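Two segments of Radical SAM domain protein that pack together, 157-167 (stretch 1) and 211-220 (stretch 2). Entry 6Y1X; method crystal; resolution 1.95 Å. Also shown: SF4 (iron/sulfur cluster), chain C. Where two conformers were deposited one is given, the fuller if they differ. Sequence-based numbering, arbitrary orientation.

Stretch 1 (157-167) GVTNITVTLNA
Stretch 2, residues 211-220: KKIVKVNTVL

Parallel β-strands cannot pair residue for residue through their hydrogen bonds; one residue reaches to both neighbours of its partner, and the ladder advances two residues at a time. The pairing of 160-164 with 213-220 in this radical SAM domain protein is a clear example. The strands run in the same direction, their axes 25° apart and 4.6 Å at closest approach; the two stretches together bury 778 Å², both sides summed.

Stretch 1 enters from a helix that ends in a Schellman motif at Gly 157, whose phi/psi of 100/12 would jam a CB against the preceding carbonyl. Val 158 (-67/128, chi1 t) follows, and its O accepts a hydrogen bond from Lys 212 NZ at 3.0 Å, the lysine bent at chi1 and chi2 (both m) and then extended. Thr 159 (-113/-15, chi1 p) opens the ladder: Ile 213 N donates to Thr 159 O at 2.9 Å, while Thr 159 OG1 donates to Asn 160 OD1 at 2.8 Å.

From Asn 160 to Val 163 phi runs from -108 to -136 and psi from 128 to 134, with Thr 164 at -91/114. Opposite, Lys 211 (64/28) and Lys 212 (-81/149) precede extended 213-220 (phi -81 to -133, psi 109 to 143). The register is Asn 160 with Ile 213, Ile 161 with Val 214, Thr 162 with Lys 215, Val 163 with Val 216, Thr 164 with Asn 217, CA-CA distances alternating between about 4.6 and 5.0 Å. Ile 161 straddles Val 214, its N bonding to Ile 213 O (2.9 Å) and its O receiving Lys 215 N (2.8 Å). Val 163 repeats this around Val 216, with Val 163 N to Lys 215 O and Asn 217 N to Val 163 O, each 2.9 Å. CA-H...O contacts, such as Thr 162 CA to Lys 215 O at 3.1 Å, supplement the ladder.

Alternation puts Ile 161 (m, t), Val 163, Val 214 and Val 216 (all t) on one aliphatic face. The other is mostly polar: Asn 160, Thr 162 and Thr 164 (chi1 all m) beside Lys 215, Asn 217 (m, chi2 -20°) and the exception, Ile 213 (m, m). Lys 215, t through chi3 with chi4 m, donates from NZ to Thr 162 OG1 at 3.0 Å and to Asn 217 OD1 at 3.1 Å; cluster atom S3 lies 3.3 Å from Thr 162 OG1.

Beyond the strand, Leu 165 (-123/107; t, p) N still bonds to Asn 217 O (2.8 Å), and Leu 165 CB packs 3.8 Å from Val 216 CG1. Side chains then take over: Thr 218 (m) OG1 donates to Leu 165 O at 2.9 Å, and Asn 166 (-101/-7; m, chi2 -33°) OD1 accepts Val 219 (t) N at 2.8 Å.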

# COMPACT_ATOMS: atom_id res chain seq x y z
N GLY A 157 6.62 -15.91 -1.63
CA GLY A 157 6.89 -15.76 -0.20
C GLY A 157 6.50 -14.44 0.45
O GLY A 157 6.91 -14.20 1.59
N VAL A 158 5.74 -13.59 -0.23
CA VAL A 158 5.26 -12.36 0.40
C VAL A 158 4.28 -12.72 1.52
O VAL A 158 3.32 -13.46 1.30
CB VAL A 158 4.61 -11.44 -0.65
CG1 VAL A 158 3.89 -10.28 0.02
CG2 VAL A 158 5.66 -10.94 -1.62
N THR A 159 4.52 -12.18 2.72
CA THR A 159 3.68 -12.47 3.88
C THR A 159 2.89 -11.27 4.37
O THR A 159 1.94 -11.45 5.14
CB THR A 159 4.52 -13.00 5.05
OG1 THR A 159 5.60 -12.10 5.31
CG2 THR A 159 5.08 -14.39 4.75
N ASN A 160 3.24 -10.07 3.94
CA ASN A 160 2.62 -8.84 4.42
C ASN A 160 2.26 -8.01 3.20
O ASN A 160 3.08 -7.84 2.30
CB ASN A 160 3.56 -8.06 5.34
CG ASN A 160 3.87 -8.80 6.63
OD1 ASN A 160 4.53 -9.84 6.62
ND2 ASN A 160 3.42 -8.25 7.75
N ILE A 161 1.04 -7.48 3.19
CA ILE A 161 0.52 -6.75 2.04
C ILE A 161 -0.18 -5.50 2.53
O ILE A 161 -0.99 -5.55 3.46
CB ILE A 161 -0.46 -7.61 1.21
CG1 ILE A 161 0.27 -8.80 0.57
CG2 ILE A 161 -1.13 -6.77 0.13
CD1 ILE A 161 -0.64 -9.77 -0.14
N THR A 162 0.15 -4.36 1.92
CA THR A 162 -0.56 -3.13 2.19
C THR A 162 -1.42 -2.79 0.98
O THR A 162 -0.92 -2.75 -0.15
CB THR A 162 0.42 -1.98 2.47
OG1 THR A 162 1.01 -2.16 3.75
CG2 THR A 162 -0.31 -0.64 2.44
N VAL A 163 -2.70 -2.55 1.21
CA VAL A 163 -3.61 -2.12 0.17
C VAL A 163 -4.07 -0.72 0.54
O VAL A 163 -4.49 -0.49 1.68
CB VAL A 163 -4.81 -3.07 0.02
CG1 VAL A 163 -5.76 -2.58 -1.07
CG2 VAL A 163 -4.34 -4.50 -0.25
N THR A 164 -4.03 0.20 -0.41
CA THR A 164 -4.59 1.53 -0.18
C THR A 164 -6.04 1.52 -0.61
O THR A 164 -6.35 1.38 -1.80
CB THR A 164 -3.78 2.61 -0.90
OG1 THR A 164 -2.48 2.68 -0.31
CG2 THR A 164 -4.46 3.98 -0.72
N LEU A 165 -6.94 1.68 0.36
CA LEU A 165 -8.38 1.59 0.14
C LEU A 165 -8.98 2.89 0.63
O LEU A 165 -9.05 3.14 1.84
CB LEU A 165 -8.98 0.39 0.87
CG LEU A 165 -10.47 0.12 0.69
CD1 LEU A 165 -10.80 -0.13 -0.77
CD2 LEU A 165 -10.89 -1.06 1.54
N ASN A 166 -9.40 3.74 -0.31
CA ASN A 166 -9.86 5.08 0.02
C ASN A 166 -11.37 5.19 0.02
O ASN A 166 -11.89 6.25 0.39
CB ASN A 166 -9.27 6.09 -0.96
CG ASN A 166 -7.78 6.28 -0.78
OD1 ASN A 166 -7.27 6.19 0.34
ND2 ASN A 166 -7.07 6.52 -1.87
N ALA A 167 -12.07 4.15 -0.41
CA ALA A 167 -13.52 4.14 -0.46
C ALA A 167 -14.01 2.70 -0.56
O ALA A 167 -13.38 1.88 -1.23
CB ALA A 167 -14.04 4.97 -1.64
N LYS A 211 -3.80 -16.40 4.49
CA LYS A 211 -3.10 -16.14 5.76
C LYS A 211 -2.04 -15.05 5.63
O LYS A 211 -1.06 -15.05 6.38
CB LYS A 211 -2.49 -17.43 6.32
CG LYS A 211 -3.52 -18.50 6.67
CD LYS A 211 -2.88 -19.70 7.34
N LYS A 212 -2.23 -14.12 4.71
CA LYS A 212 -1.36 -12.95 4.62
C LYS A 212 -1.78 -11.91 5.64
O LYS A 212 -2.96 -11.79 5.99
CB LYS A 212 -1.39 -12.33 3.22
CG LYS A 212 -1.12 -13.30 2.08
CD LYS A 212 0.15 -14.07 2.32
CE LYS A 212 0.36 -15.12 1.24
NZ LYS A 212 1.60 -15.90 1.45
N ILE A 213 -0.80 -11.16 6.13
CA ILE A 213 -1.07 -10.09 7.08
C ILE A 213 -1.33 -8.82 6.28
O ILE A 213 -0.45 -8.35 5.55
CB ILE A 213 0.11 -9.89 8.04
CG1 ILE A 213 0.53 -11.23 8.66
CG2 ILE A 213 -0.25 -8.87 9.12
CD1 ILE A 213 -0.60 -11.94 9.37
N VAL A 214 -2.54 -8.29 6.40
CA VAL A 214 -3.00 -7.21 5.54
C VAL A 214 -3.08 -5.91 6.34
O VAL A 214 -3.71 -5.87 7.40
CB VAL A 214 -4.36 -7.54 4.90
CG1 VAL A 214 -4.87 -6.35 4.08
CG2 VAL A 214 -4.23 -8.78 4.04
N LYS A 215 -2.45 -4.87 5.81
CA LYS A 215 -2.59 -3.51 6.31
C LYS A 215 -3.34 -2.70 5.26
O LYS A 215 -3.07 -2.82 4.06
CB LYS A 215 -1.22 -2.90 6.60
CG LYS A 215 -1.16 -1.39 6.67
CD LYS A 215 0.17 -0.96 7.30
CE LYS A 215 0.62 0.41 6.81
NZ LYS A 215 1.09 0.36 5.40
N VAL A 216 -4.28 -1.87 5.70
CA VAL A 216 -5.02 -1.02 4.79
C VAL A 216 -4.65 0.43 5.09
O VAL A 216 -4.77 0.88 6.24
CB VAL A 216 -6.53 -1.25 4.89
CG1 VAL A 216 -7.29 -0.10 4.22
CG2 VAL A 216 -6.87 -2.58 4.23
N ASN A 217 -4.17 1.14 4.07
CA ASN A 217 -4.00 2.58 4.15
C ASN A 217 -5.27 3.27 3.67
O ASN A 217 -5.90 2.83 2.70
CB ASN A 217 -2.84 3.04 3.26
CG ASN A 217 -1.49 2.55 3.75
OD1 ASN A 217 -1.32 2.18 4.91
ND2 ASN A 217 -0.51 2.59 2.85
N THR A 218 -5.61 4.38 4.31
CA THR A 218 -6.67 5.25 3.81
C THR A 218 -6.17 6.69 3.85
O THR A 218 -5.72 7.16 4.91
CB THR A 218 -7.96 5.13 4.63
OG1 THR A 218 -8.46 3.80 4.55
CG2 THR A 218 -9.02 6.11 4.11
N VAL A 219 -6.22 7.37 2.71
CA VAL A 219 -5.89 8.79 2.65
C VAL A 219 -7.12 9.55 3.11
O VAL A 219 -8.20 9.40 2.53
CB VAL A 219 -5.47 9.21 1.23
CG1 VAL A 219 -5.06 10.68 1.22
CG2 VAL A 219 -4.32 8.35 0.74
N LEU A 220 -6.96 10.35 4.16
CA LEU A 220 -8.07 11.10 4.71
C LEU A 220 -8.23 12.39 3.92
O LEU A 220 -7.42 13.31 4.05
CB LEU A 220 -7.83 11.37 6.19
CG LEU A 220 -8.99 11.95 7.00
CD1 LEU A 220 -10.14 10.96 7.05
CD2 LEU A 220 -8.49 12.28 8.40
FE1 SF4 C . 4.40 -0.32 3.37
FE2 SF4 C . 6.07 -0.77 5.47
FE3 SF4 C . 7.05 -0.48 2.95
FE4 SF4 C . 5.65 -2.75 3.62
S1 SF4 C . 7.68 -2.08 4.48
S2 SF4 C . 5.43 -1.52 1.70
S3 SF4 C . 4.08 -1.86 5.05
S4 SF4 C . 5.98 1.14 4.19